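Local coordinates for lipocalin allergen (Canis lupus familiaris, PDB 4ODD), which belongs to the lipocalin family of secreted proteins, is a dog dander allergen and probably binds small molecules, at residues 35-40 against 55-60. Numbering follows the deposited sequence.
Sequences RIYLRG and YVKVDG
Tyr37 and Tyr55 face each other as a hydrogen-bonded antiparallel pair, and the side chain of Tyr37 illustrates how one residue can lie beside its partner strand from CB to OH, meeting first Tyr55 O and then Lys57. Two main-chain bonds join the pair: Tyr37 N donates to Tyr55 O at 2.7 Å, and Tyr55 N returns a bond to Tyr37 O. From there CB of Tyr37 lies 3.6 Å from Tyr55 O, and that oxygen sits at the ring edge, 3.7 Å from Tyr37 CD2. With CG anti to the carbonyl carbon (chi1 -65°), the ring runs along the sheet surface toward Lys57, whose extended chain brings its CE to 3.9 Å from Tyr37 CE2. At the tip, Tyr37 OH has Lys57 NZ nearby, but its hydrogen bond is with Thr151, near the C-terminus.

Two residues further along the strand, on the same face, Arg39 bends at chi2 (-62°) and crosses Tyr55 at about a right angle. Tyr55 CD2 lies over one face of the guanidinium, 3.6 Å from Arg39 NE, and a tilt of 49° between the two planes rules out a flat stack. The polar end of Arg39 is held by a salt bridge to Asp152, by Pro155 O and by its own NH1 bond to Leu38 O.

On the opposite face of the sheet Ile36 and Val56 are neighbours. Beyond Tyr37 a classic beta bulge follows, where Arg39 and Gly40 share the single partner Asn53. Together these features belong to the hairpin of strands 36-44 and 49-57, one of the antiparallel hairpins that build the lipocalin beta barrel.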
loop_
_atom_site.group_PDB
_atom_site.type_symbol
_atom_site.label_atom_id
_atom_site.label_comp_id
_atom_site.label_asym_id
_atom_site.label_seq_id
_atom_site.Cartn_x
_atom_site.Cartn_y
_atom_site.Cartn_z
ATOM N N ARG A 35 1.239 5.186 7.171
ATOM C CA ARG A 35 -0.180 5.457 7.335
ATOM C C ARG A 35 -0.657 6.148 6.045
ATOM O O ARG A 35 -0.846 7.365 5.991
ATOM C CB ARG A 35 -0.430 6.322 8.580
ATOM C CG ARG A 35 -1.870 6.304 9.084
ATOM C CD ARG A 35 -2.001 7.039 10.402
ATOM N NE ARG A 35 -3.389 7.166 10.842
ATOM C CZ ARG A 35 -4.002 6.314 11.662
ATOM N NH1 ARG A 35 -3.356 5.256 12.137
ATOM N NH2 ARG A 35 -5.271 6.516 12.005
ATOM N N ILE A 36 -0.826 5.339 5.005
ATOM C CA ILE A 36 -0.986 5.814 3.638
ATOM C C ILE A 36 -2.437 5.843 3.186
ATOM O O ILE A 36 -3.160 4.838 3.257
ATOM C CB ILE A 36 -0.238 4.899 2.652
ATOM C CG1 ILE A 36 1.253 4.908 2.943
ATOM C CG2 ILE A 36 -0.490 5.346 1.221
ATOM C CD1 ILE A 36 1.819 6.277 2.958
ATOM N N TYR A 37 -2.869 6.989 2.691
ATOM C CA TYR A 37 -4.203 7.064 2.122
ATOM C C TYR A 37 -4.072 7.138 0.625
ATOM O O TYR A 37 -3.681 8.164 0.064
ATOM C CB TYR A 37 -4.972 8.256 2.678
ATOM C CG TYR A 37 -5.235 8.111 4.159
ATOM C CD1 TYR A 37 -6.308 7.342 4.622
ATOM C CD2 TYR A 37 -4.410 8.726 5.101
ATOM C CE1 TYR A 37 -6.564 7.204 5.985
ATOM C CE2 TYR A 37 -4.662 8.595 6.453
ATOM C CZ TYR A 37 -5.732 7.830 6.890
ATOM O OH TYR A 37 -5.954 7.709 8.239
ATOM N N LEU A 38 -4.368 6.025 -0.020
ATOM C CA LEU A 38 -4.282 5.973 -1.463
ATOM C C LEU A 38 -5.288 6.853 -2.146
ATOM O O LEU A 38 -6.409 7.050 -1.657
ATOM C CB LEU A 38 -4.389 4.543 -1.962
ATOM C CG LEU A 38 -2.922 4.244 -2.282
ATOM C CD1 LEU A 38 -2.450 2.955 -1.622
ATOM C CD2 LEU A 38 -2.649 4.278 -3.793
ATOM N N ARG A 39 -4.860 7.406 -3.271
ATOM C CA ARG A 39 -5.779 8.100 -4.158
ATOM C C ARG A 39 -5.837 7.349 -5.471
ATOM O O ARG A 39 -6.922 7.087 -5.993
ATOM C CB ARG A 39 -5.362 9.552 -4.370
ATOM C CG ARG A 39 -5.616 10.433 -3.133
ATOM C CD ARG A 39 -7.104 10.488 -2.792
ATOM N NE ARG A 39 -7.383 11.304 -1.623
ATOM C CZ ARG A 39 -7.611 10.815 -0.410
ATOM N NH1 ARG A 39 -7.588 9.509 -0.201
ATOM N NH2 ARG A 39 -7.857 11.634 0.600
ATOM N N GLY A 40 -4.674 6.977 -6.003
ATOM C CA GLY A 40 -4.665 6.222 -7.237
ATOM C C GLY A 40 -3.326 5.653 -7.630
ATOM O O GLY A 40 -2.283 6.010 -7.088
ATOM N N TYR A 55 -2.031 10.235 0.173
ATOM C CA TYR A 55 -1.793 11.212 1.238
ATOM C C TYR A 55 -1.244 10.542 2.497
ATOM O O TYR A 55 -1.586 9.402 2.816
ATOM C CB TYR A 55 -3.079 11.975 1.586
ATOM C CG TYR A 55 -3.486 13.039 0.584
ATOM C CD1 TYR A 55 -3.039 14.352 0.710
ATOM C CD2 TYR A 55 -4.333 12.738 -0.473
ATOM C CE1 TYR A 55 -3.412 15.334 -0.196
ATOM C CE2 TYR A 55 -4.717 13.714 -1.391
ATOM C CZ TYR A 55 -4.248 15.010 -1.247
ATOM O OH TYR A 55 -4.620 15.979 -2.157
ATOM N N VAL A 56 -0.361 11.249 3.186
ATOM C CA VAL A 56 0.014 10.906 4.552
ATOM C C VAL A 56 -0.282 12.109 5.423
ATOM O O VAL A 56 -0.163 13.253 4.972
ATOM C CB VAL A 56 1.524 10.593 4.695
ATOM C CG1 VAL A 56 1.823 9.194 4.242
ATOM C CG2 VAL A 56 2.353 11.611 3.912
ATOM N N LYS A 57 -0.676 11.852 6.666
ATOM C CA LYS A 57 -0.832 12.934 7.632
ATOM C C LYS A 57 0.559 13.235 8.207
ATOM O O LYS A 57 1.179 12.378 8.828
ATOM C CB LYS A 57 -1.848 12.577 8.738
ATOM C CG LYS A 57 -3.335 12.428 8.299
ATOM C CD LYS A 57 -4.234 12.028 9.509
ATOM C CE LYS A 57 -5.567 11.351 9.125
ATOM N NZ LYS A 57 -6.209 10.614 10.284
ATOM N N VAL A 58 1.060 14.440 7.956
ATOM C CA VAL A 58 2.360 14.849 8.480
ATOM C C VAL A 58 2.216 15.999 9.472
ATOM O O VAL A 58 2.069 17.161 9.075
ATOM C CB VAL A 58 3.329 15.270 7.352
ATOM C CG1 VAL A 58 4.577 15.918 7.941
ATOM C CG2 VAL A 58 3.689 14.069 6.481
ATOM N N ASP A 59 2.268 15.664 10.759
ATOM C CA ASP A 59 2.043 16.630 11.829
ATOM C C ASP A 59 0.624 17.181 11.738
ATOM O O ASP A 59 0.408 18.399 11.758
ATOM C CB ASP A 59 3.084 17.754 11.788
ATOM C CG ASP A 59 4.506 17.249 12.048
ATOM O OD1 ASP A 59 4.677 16.307 12.862
ATOM O OD2 ASP A 59 5.460 17.790 11.438
ATOM N N GLY A 60 -0.336 16.262 11.626
ATOM C CA GLY A 60 -1.744 16.601 11.507
ATOM C C GLY A 60 -2.131 17.264 10.195
ATOM O O GLY A 60 -3.257 17.750 10.056
#